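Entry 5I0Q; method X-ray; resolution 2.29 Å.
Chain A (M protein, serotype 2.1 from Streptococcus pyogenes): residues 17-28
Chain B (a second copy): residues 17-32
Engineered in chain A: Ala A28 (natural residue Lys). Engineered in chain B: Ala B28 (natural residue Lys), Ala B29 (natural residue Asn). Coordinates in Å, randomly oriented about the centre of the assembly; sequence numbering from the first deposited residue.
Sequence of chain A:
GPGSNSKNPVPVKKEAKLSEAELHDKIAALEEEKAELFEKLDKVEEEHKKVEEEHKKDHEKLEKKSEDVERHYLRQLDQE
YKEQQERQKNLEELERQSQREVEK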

ATOM      1  N   LYS A  17     -17.403   1.597  11.270  1.00 97.37           N
ATOM      2  CA  LYS A  17     -17.918   0.759  10.186  1.00 95.81           C
ATOM      3  C   LYS A  17     -16.805  -0.135   9.618  1.00 76.13           C
ATOM      4  O   LYS A  17     -15.745   0.352   9.231  1.00 75.28           O
ATOM      5  N   LEU A  18     -17.051  -1.441   9.592  1.00 73.08           N
ATOM      6  CA  LEU A  18     -16.101  -2.392   9.029  1.00 68.53           C
ATOM      7  C   LEU A  18     -15.851  -2.032   7.555  1.00 66.24           C
ATOM      8  O   LEU A  18     -16.781  -1.725   6.798  1.00 66.18           O
ATOM      9  N   SER A  19     -14.576  -2.022   7.185  1.00 64.12           N
ATOM     10  CA  SER A  19     -14.154  -1.812   5.815  1.00 66.70           C
ATOM     11  C   SER A  19     -14.867  -2.822   4.911  1.00 58.76           C
ATOM     12  O   SER A  19     -14.801  -4.034   5.117  1.00 56.71           O
ATOM     13  N   GLU A  20     -15.575  -2.288   3.929  1.00 59.05           N
ATOM     14  CA  GLU A  20     -16.585  -3.024   3.177  1.00 57.48           C
ATOM     15  C   GLU A  20     -16.091  -3.959   2.086  1.00 75.15           C
ATOM     16  O   GLU A  20     -16.833  -4.197   1.136  1.00 91.06           O
ATOM     17  N   ALA A  21     -14.851  -4.434   2.212  1.00 21.79           N
ATOM     18  CA  ALA A  21     -14.186  -5.400   1.335  1.00 55.44           C
ATOM     19  C   ALA A  21     -13.517  -4.550   0.303  1.00 65.27           C
ATOM     20  O   ALA A  21     -13.031  -5.057  -0.730  1.00 22.91           O
ATOM     21  N   GLU A  22     -13.537  -3.239   0.613  1.00 74.13           N
ATOM     22  CA  GLU A  22     -12.956  -2.159  -0.213  1.00 54.33           C
ATOM     23  C   GLU A  22     -11.661  -1.792   0.382  1.00 33.57           C
ATOM     24  O   GLU A  22     -11.080  -0.707   0.256  1.00 27.44           O
ATOM     25  N   LEU A  23     -11.298  -2.816   1.096  1.00 24.34           N
ATOM     26  CA  LEU A  23     -10.008  -3.333   1.204  1.00 33.63           C
ATOM     27  C   LEU A  23      -9.376  -3.355  -0.172  1.00 32.65           C
ATOM     28  O   LEU A  23      -8.223  -2.964  -0.305  1.00 30.25           O
ATOM     29  N   HIS A  24     -10.130  -3.783  -1.196  1.00 22.80           N
ATOM     30  CA  HIS A  24      -9.539  -3.959  -2.511  1.00 25.66           C
ATOM     31  C   HIS A  24      -9.144  -2.605  -3.099  1.00 32.04           C
ATOM     32  O   HIS A  24      -8.037  -2.485  -3.632  1.00 23.90           O
ATOM     33  N   ASP A  25     -10.016  -1.594  -2.993  1.00 29.17           N
ATOM     34  CA  ASP A  25      -9.698  -0.273  -3.547  1.00 31.25           C
ATOM     35  C   ASP A  25      -8.514   0.352  -2.812  1.00 34.20           C
ATOM     36  O   ASP A  25      -7.669   1.008  -3.418  1.00 32.33           O
ATOM     37  N   LYS A  26      -8.466   0.142  -1.501  1.00 26.89           N
ATOM     38  CA  LYS A  26      -7.384   0.665  -0.676  1.00 25.01           C
ATOM     39  C   LYS A  26      -6.031   0.056  -1.069  1.00 30.17           C
ATOM     40  O   LYS A  26      -5.025   0.754  -1.141  1.00 31.56           O
ATOM     41  N   ILE A  27      -6.010  -1.250  -1.312  1.00 26.42           N
ATOM     42  CA  ILE A  27      -4.804  -1.907  -1.784  1.00 27.78           C
ATOM     43  C   ILE A  27      -4.317  -1.295  -3.114  1.00 29.51           C
ATOM     44  O   ILE A  27      -3.136  -0.991  -3.266  1.00 31.36           O
ATOM     45  N   ALA A  28      -5.235  -1.068  -4.043  1.00 23.20           N
ATOM     46  CA  ALA A  28      -4.907  -0.439  -5.315  1.00 33.68           C
ATOM     47  C   ALA A  28      -4.295   0.946  -5.122  1.00 42.15           C
ATOM     48  O   ALA A  28      -3.251   1.244  -5.690  1.00 38.58           O
TER
ATOM     49  N   LYS B  17      -8.079 -18.298  -5.685  1.00 97.37           N
ATOM     50  CA  LYS B  17      -8.683 -18.193  -4.357  1.00 95.81           C
ATOM     51  C   LYS B  17      -8.914 -16.722  -3.982  1.00 76.13           C
ATOM     52  O   LYS B  17      -7.992 -15.910  -4.029  1.00 75.28           O
ATOM     53  N   LEU B  18     -10.152 -16.388  -3.630  1.00 73.08           N
ATOM     54  CA  LEU B  18     -10.493 -15.039  -3.201  1.00 68.53           C
ATOM     55  C   LEU B  18      -9.648 -14.680  -1.966  1.00 66.24           C
ATOM     56  O   LEU B  18      -9.480 -15.487  -1.043  1.00 66.18           O
ATOM     57  N   SER B  19      -9.078 -13.482  -2.001  1.00 64.12           N
ATOM     58  CA  SER B  19      -8.336 -12.928  -0.886  1.00 66.70           C
ATOM     59  C   SER B  19      -9.216 -12.963   0.367  1.00 58.76           C
ATOM     60  O   SER B  19     -10.330 -12.437   0.390  1.00 56.71           O
ATOM     61  N   GLU B  20      -8.701 -13.623   1.391  1.00 59.05           N
ATOM     62  CA  GLU B  20      -9.489 -14.065   2.537  1.00 57.48           C
ATOM     63  C   GLU B  20      -9.819 -13.024   3.593  1.00 75.15           C
ATOM     64  O   GLU B  20     -10.011 -13.397   4.747  1.00 91.06           O
ATOM     65  N   ALA B  21      -9.840 -11.749   3.200  1.00 21.79           N
ATOM     66  CA  ALA B  21     -10.202 -10.584   4.010  1.00 55.44           C
ATOM     67  C   ALA B  21      -8.905 -10.146   4.611  1.00 65.27           C
ATOM     68  O   ALA B  21      -8.876  -9.302   5.531  1.00 22.91           O
ATOM     69  N   GLU B  22      -7.841 -10.772   4.072  1.00 74.13           N
ATOM     70  CA  GLU B  22      -6.433 -10.549   4.462  1.00 54.33           C
ATOM     71  C   GLU B  22      -5.826  -9.669   3.451  1.00 33.57           C
ATOM     72  O   GLU B  22      -4.621  -9.583   3.184  1.00 27.44           O
ATOM     73  N   LEU B  23      -6.818  -9.057   2.874  1.00 24.34           N
ATOM     74  CA  LEU B  23      -6.853  -7.717   2.491  1.00 33.63           C
ATOM     75  C   LEU B  23      -6.240  -6.880   3.594  1.00 32.65           C
ATOM     76  O   LEU B  23      -5.446  -5.995   3.301  1.00 30.25           O
ATOM     77  N   HIS B  24      -6.583  -7.171   4.858  1.00 22.80           N
ATOM     78  CA  HIS B  24      -6.140  -6.317   5.947  1.00 25.66           C
ATOM     79  C   HIS B  24      -4.625  -6.419   6.116  1.00 32.04           C
ATOM     80  O   HIS B  24      -3.969  -5.383   6.263  1.00 23.90           O
ATOM     81  N   ASP B  25      -4.068  -7.636   6.079  1.00 29.17           N
ATOM     82  CA  ASP B  25      -2.619  -7.800   6.246  1.00 31.25           C
ATOM     83  C   ASP B  25      -1.864  -7.154   5.086  1.00 34.20           C
ATOM     84  O   ASP B  25      -0.803  -6.560   5.275  1.00 32.33           O
ATOM     85  N   LYS B  26      -2.422  -7.278   3.887  1.00 26.89           N
ATOM     86  CA  LYS B  26      -1.820  -6.697   2.693  1.00 25.01           C
ATOM     87  C   LYS B  26      -1.766  -5.166   2.778  1.00 30.17           C
ATOM     88  O   LYS B  26      -0.769  -4.551   2.411  1.00 31.56           O
ATOM     89  N   ILE B  27      -2.845  -4.554   3.253  1.00 26.42           N
ATOM     90  CA  ILE B  27      -2.861  -3.117   3.464  1.00 27.78           C
ATOM     91  C   ILE B  27      -1.751  -2.682   4.444  1.00 29.51           C
ATOM     92  O   ILE B  27      -1.019  -1.732   4.177  1.00 31.36           O
ATOM     93  N   ALA B  28      -1.599  -3.411   5.540  1.00 23.20           N
ATOM     94  CA  ALA B  28      -0.548  -3.136   6.511  1.00 33.68           C
ATOM     95  C   ALA B  28       0.841  -3.210   5.879  1.00 42.15           C
ATOM     96  O   ALA B  28       1.642  -2.299   6.042  1.00 38.58           O
ATOM     97  N   ALA B  29       1.116  -4.303   5.166  1.00 29.04           N
ATOM     98  CA  ALA B  29       2.408  -4.484   4.515  1.00 31.94           C
ATOM     99  C   ALA B  29       2.667  -3.352   3.535  1.00 31.19           C
ATOM    100  O   ALA B  29       3.777  -2.842   3.467  1.00 36.11           O
ATOM    101  N   LEU B  30       1.644  -2.950   2.783  1.00 27.23           N
ATOM    102  CA  LEU B  30       1.840  -1.917   1.776  1.00 29.84           C
ATOM    103  C   LEU B  30       2.189  -0.606   2.460  1.00 35.47           C
ATOM    104  O   LEU B  30       3.073   0.096   1.993  1.00 31.88           O
ATOM    105  N   GLU B  31       1.520  -0.294   3.572  1.00 30.65           N
ATOM    106  CA  GLU B  31       1.815   0.917   4.325  1.00 33.91           C
ATOM    107  C   GLU B  31       3.224   0.892   4.936  1.00 38.35           C
ATOM    108  O   GLU B  31       3.894   1.930   4.953  1.00 35.77           O
ATOM    109  N   GLU B  32       3.682  -0.257   5.448  1.00 37.01           N
ATOM    110  CA  GLU B  32       5.048  -0.289   6.002  1.00 43.99           C
ATOM    111  C   GLU B  32       6.066  -0.168   4.889  1.00 38.76           C
ATOM    112  O   GLU B  32       7.138   0.384   5.100  1.00 38.63           O
TER

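The two stretches are copies of one M protein segment, and they pack as nearly parallel helices. The helix axes approach to 9.5 Å and cross at 20°. Together the stretches bury 589 Å². Like residues face each other: the CA atoms of Leu A23 and Leu B23 lie 5.6 Å apart, and those of Ile A27 and Ile B27 lie 5.7 Å apart.

Ile A27 covers the most surface. Its CA-to-CB bond points sideways, but its m, t rotamer carries the end of the chain nearer to chain B. There it sits as a knob among Leu B23, Lys B26, Ile B27 and Leu B30. Ile A27 CG1 meets Ile B27 CG1 at 3.5 Å. Ile A27 CD1 reaches Leu B23 CD2 at 3.7 Å and the aliphatic Lys B26 CG at 3.8 Å. Ile A27 CG2 lies 3.8 Å from Leu B30 CD1. Leu B30, also m, t, points toward chain A. Ile B27 has the same rotamer as its mate, and its CD1 touches Leu A23 CD2 at 3.7 Å.

Leu A23 and Leu B23 both point toward the partner and both are m, t. Leu A23 CB and Leu B23 CB are only 3.3 Å apart, a tight contact at the first turn of the helices. Each leucine also covers a histidine of the other chain. Leu A23 CD2 lies over a face of the His B24 ring, 4.1 Å from its centroid, in a CH-pi contact. Leu B23 CD2 does the same to His A24.

The histidines point away at CB, but with chi1 at m their rings come back to the partner. At the ring edge, His A24 NE2 is 4.3 Å from Leu B18 CD2. His A24 CE1 is 3.9 Å from Ser B19 OG, which is hydrogen-bonded elsewhere in the structure. His B24 has the equivalent neighbours in Leu A18 and Ser A19. Both NE2 atoms are buried by the contact and have no polar partner in the model.

No direct hydrogen bond crosses between the stretches. A water makes the polar link. Lys A26 (t, p, t, t) points toward chain B, and its NZ is 4.3 Å from Glu B31 OE2, beyond a salt bridge. Water 1 joins them: it accepts from Lys A26 NZ at 2.8 Å and donates to Glu B31 OE2 at 2.6 Å. The engineered residues Ala A28, Ala B28 and Ala B29 take no part in the contact.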

ATOM      1  CB  LYS A  17     -18.522   1.625   9.071  1.00 94.93           C
ATOM      2  CG  LYS A  17     -19.259   2.869   9.564  1.00101.57           C
ATOM      3  CD  LYS A  17     -20.698   2.575   9.989  1.00103.94           C
ATOM      4  CE  LYS A  17     -21.607   2.330   8.784  1.00100.27           C
ATOM      5  NZ  LYS A  17     -23.025   2.092   9.194  1.00103.65           N
ATOM      6  CB  LEU A  18     -16.630  -3.830   9.171  1.00 68.37           C
ATOM      7  CG  LEU A  18     -15.746  -5.092   9.231  1.00 67.80           C
ATOM      8  CD1 LEU A  18     -16.574  -6.356   8.951  1.00 61.54           C
ATOM      9  CD2 LEU A  18     -14.539  -5.043   8.286  1.00 82.41           C
ATOM     10  CB  SER A  19     -12.632  -1.925   5.727  1.00 71.68           C
ATOM     11  OG  SER A  19     -12.033  -1.463   6.944  1.00 63.30           O
ATOM     12  CB  GLU A  20     -17.538  -2.030   2.522  1.00 81.53           C
ATOM     13  CG  GLU A  20     -16.878  -1.177   1.436  1.00 76.69           C
ATOM     14  CD  GLU A  20     -16.212   0.093   1.966  1.00 86.91           C
ATOM     15  OE1 GLU A  20     -16.030   0.225   3.199  1.00 64.55           O
ATOM     16  OE2 GLU A  20     -15.867   0.962   1.138  1.00 91.26           O
ATOM     17  CB  ALA A  21     -15.125  -6.431   0.696  1.00 45.51           C
ATOM     18  CB  GLU A  22     -13.901  -1.018  -0.350  1.00 47.79           C
ATOM     19  CG  GLU A  22     -14.898  -1.435  -1.390  1.00 60.75           C
ATOM     20  CD  GLU A  22     -14.474  -2.737  -2.031  1.00 53.17           C
ATOM     21  OE1 GLU A  22     -13.491  -2.693  -2.812  1.00 49.08           O
ATOM     22  OE2 GLU A  22     -15.080  -3.799  -1.703  1.00 47.55           O
ATOM     23  CB  LEU A  23     -10.157  -4.709   1.817  1.00 23.55           C
ATOM     24  CG  LEU A  23     -10.999  -4.421   3.077  1.00 32.82           C
ATOM     25  CD1 LEU A  23     -11.531  -5.672   3.819  1.00 27.04           C
ATOM     26  CD2 LEU A  23     -10.150  -3.584   3.996  1.00 35.53           C
ATOM     27  CB  HIS A  24     -10.480  -4.704  -3.465  1.00 25.50           C
ATOM     28  CG  HIS A  24     -10.437  -6.193  -3.304  1.00 22.31           C
ATOM     29  ND1 HIS A  24      -9.573  -6.986  -4.014  1.00 21.28           N
ATOM     30  CD2 HIS A  24     -11.133  -7.022  -2.484  1.00 21.02           C
ATOM     31  CE1 HIS A  24      -9.742  -8.252  -3.658  1.00 21.73           C
ATOM     32  NE2 HIS A  24     -10.684  -8.297  -2.733  1.00 24.98           N
ATOM     33  CB  ASP A  25     -10.899   0.681  -3.467  1.00 27.50           C
ATOM     34  CG  ASP A  25     -11.954   0.394  -4.518  1.00 32.82           C
ATOM     35  OD1 ASP A  25     -11.734  -0.481  -5.390  1.00 29.46           O
ATOM     36  OD2 ASP A  25     -13.007   1.063  -4.483  1.00 40.74           O
ATOM     37  CB  LYS A  26      -7.667   0.404   0.802  1.00 29.87           C
ATOM     38  CG  LYS A  26      -6.590   0.942   1.747  1.00 34.33           C
ATOM     39  CD  LYS A  26      -6.481   2.485   1.741  1.00 33.77           C
ATOM     40  CE  LYS A  26      -5.404   2.943   2.727  1.00 31.97           C
ATOM     41  NZ  LYS A  26      -5.260   4.435   2.845  1.00 33.91           N
ATOM     42  CB  ILE A  27      -5.042  -3.409  -1.929  1.00 30.71           C
ATOM     43  CG1 ILE A  27      -5.173  -4.030  -0.521  1.00 25.09           C
ATOM     44  CG2 ILE A  27      -3.940  -4.049  -2.763  1.00 22.67           C
ATOM     45  CD1 ILE A  27      -5.605  -5.517  -0.494  1.00 21.77           C
ATOM     46  CB  ALA A  28      -6.148  -0.334  -6.192  1.00 24.46           C
TER
ATOM     47  CB  LYS B  17      -7.798 -18.876  -3.303  1.00 94.93           C
ATOM     48  CG  LYS B  17      -7.101 -20.145  -3.787  1.00101.57           C
ATOM     49  CD  LYS B  17      -7.996 -21.382  -3.701  1.00103.94           C
ATOM     50  CE  LYS B  17      -8.177 -21.851  -2.257  1.00100.27           C
ATOM     51  NZ  LYS B  17      -9.012 -23.089  -2.173  1.00103.65           N
ATOM     52  CB  LEU B  18     -11.998 -14.933  -2.897  1.00 68.37           C
ATOM     53  CG  LEU B  18     -12.823 -13.632  -2.970  1.00 67.80           C
ATOM     54  CD1 LEU B  18     -14.153 -13.783  -2.217  1.00 61.54           C
ATOM     55  CD2 LEU B  18     -12.072 -12.399  -2.454  1.00 82.41           C
ATOM     56  CB  SER B  19      -7.873 -11.513  -1.233  1.00 71.68           C
ATOM     57  OG  SER B  19      -7.611 -11.413  -2.639  1.00 63.30           O
ATOM     58  CB  GLU B  20      -8.750 -15.199   3.239  1.00 81.53           C
ATOM     59  CG  GLU B  20      -7.437 -14.760   3.893  1.00 76.69           C
ATOM     60  CD  GLU B  20      -6.232 -14.803   2.952  1.00 86.91           C
ATOM     61  OE1 GLU B  20      -6.417 -14.937   1.721  1.00 64.55           O
ATOM     62  OE2 GLU B  20      -5.093 -14.700   3.456  1.00 91.26           O
ATOM     63  CB  ALA B  21     -11.259 -10.862   5.086  1.00 45.51           C
ATOM     64  CB  GLU B  22      -5.714 -11.838   4.649  1.00 47.79           C
ATOM     65  CG  GLU B  22      -6.128 -12.346   5.998  1.00 60.75           C
ATOM     66  CD  GLU B  22      -6.943 -11.300   6.725  1.00 53.17           C
ATOM     67  OE1 GLU B  22      -6.325 -10.295   7.154  1.00 49.08           O
ATOM     68  OE2 GLU B  22      -8.196 -11.457   6.804  1.00 47.55           O
ATOM     69  CB  LEU B  23      -8.308  -7.393   2.229  1.00 23.55           C
ATOM     70  CG  LEU B  23      -8.723  -8.505   1.245  1.00 32.82           C
ATOM     71  CD1 LEU B  23     -10.241  -8.598   0.952  1.00 27.04           C
ATOM     72  CD2 LEU B  23      -7.953  -8.281  -0.029  1.00 35.53           C
ATOM     73  CB  HIS B  24      -6.850  -6.655   7.263  1.00 25.50           C
ATOM     74  CG  HIS B  24      -8.204  -6.025   7.389  1.00 22.31           C
ATOM     75  ND1 HIS B  24      -8.392  -4.788   7.951  1.00 21.28           N
ATOM     76  CD2 HIS B  24      -9.429  -6.454   6.990  1.00 21.02           C
ATOM     77  CE1 HIS B  24      -9.680  -4.478   7.914  1.00 21.73           C
ATOM     78  NE2 HIS B  24     -10.327  -5.474   7.337  1.00 24.98           N
ATOM     79  CB  ASP B  25      -2.221  -9.280   6.343  1.00 27.50           C
ATOM     80  CG  ASP B  25      -2.536  -9.892   7.694  1.00 32.82           C
ATOM     81  OD1 ASP B  25      -2.976  -9.161   8.613  1.00 29.46           O
ATOM     82  OD2 ASP B  25      -2.326 -11.112   7.843  1.00 40.74           O
ATOM     83  CB  LYS B  26      -2.590  -7.126   1.445  1.00 29.87           C
ATOM     84  CG  LYS B  26      -2.012  -6.580   0.138  1.00 34.33           C
ATOM     85  CD  LYS B  26      -0.603  -7.128  -0.188  1.00 33.77           C
ATOM     86  CE  LYS B  26      -0.108  -6.556  -1.519  1.00 31.97           C
ATOM     87  NZ  LYS B  26       1.230  -7.076  -1.962  1.00 33.91           N
ATOM     88  CB  ILE B  27      -4.234  -2.671   3.961  1.00 30.71           C
ATOM     89  CG1 ILE B  27      -5.250  -2.801   2.805  1.00 25.09           C
ATOM     90  CG2 ILE B  27      -4.166  -1.263   4.539  1.00 22.67           C
ATOM     91  CD1 ILE B  27      -6.730  -2.567   3.197  1.00 21.77           C
ATOM     92  CB  ALA B  28      -0.633  -4.111   7.678  1.00 24.46           C
ATOM     93  CB  ALA B  29       2.476  -5.835   3.794  1.00 29.94           C
ATOM     94  CB  LEU B  30       0.608  -1.757   0.882  1.00 31.90           C
ATOM     95  CG  LEU B  30       0.456  -2.771  -0.269  1.00 39.74           C
ATOM     96  CD1 LEU B  30      -0.931  -2.705  -0.860  1.00 26.72           C
ATOM     97  CD2 LEU B  30       1.484  -2.545  -1.361  1.00 29.88           C
ATOM     98  CB  GLU B  31       0.759   1.151   5.432  1.00 27.85           C
ATOM     99  CG  GLU B  31      -0.600   1.561   4.882  1.00 26.94           C
ATOM    100  CD  GLU B  31      -1.687   1.713   5.937  1.00 32.97           C
ATOM    101  OE1 GLU B  31      -1.516   1.294   7.104  1.00 29.69           O
ATOM    102  OE2 GLU B  31      -2.731   2.306   5.594  1.00 29.22           O
ATOM    103  CB  GLU B  32       5.386  -1.556   6.799  1.00 44.99           C
ATOM    104  CG  GLU B  32       4.267  -2.435   7.193  1.00 54.01           C
ATOM    105  CD  GLU B  32       4.031  -2.437   8.660  1.00 58.24           C
ATOM    106  OE1 GLU B  32       4.634  -1.579   9.335  1.00 80.43           O
ATOM    107  OE2 GLU B  32       3.242  -3.291   9.136  1.00 53.21           O
TER
HETATM  108  O   HOH W   1      -3.109   4.703   4.538  1.00 41.43           O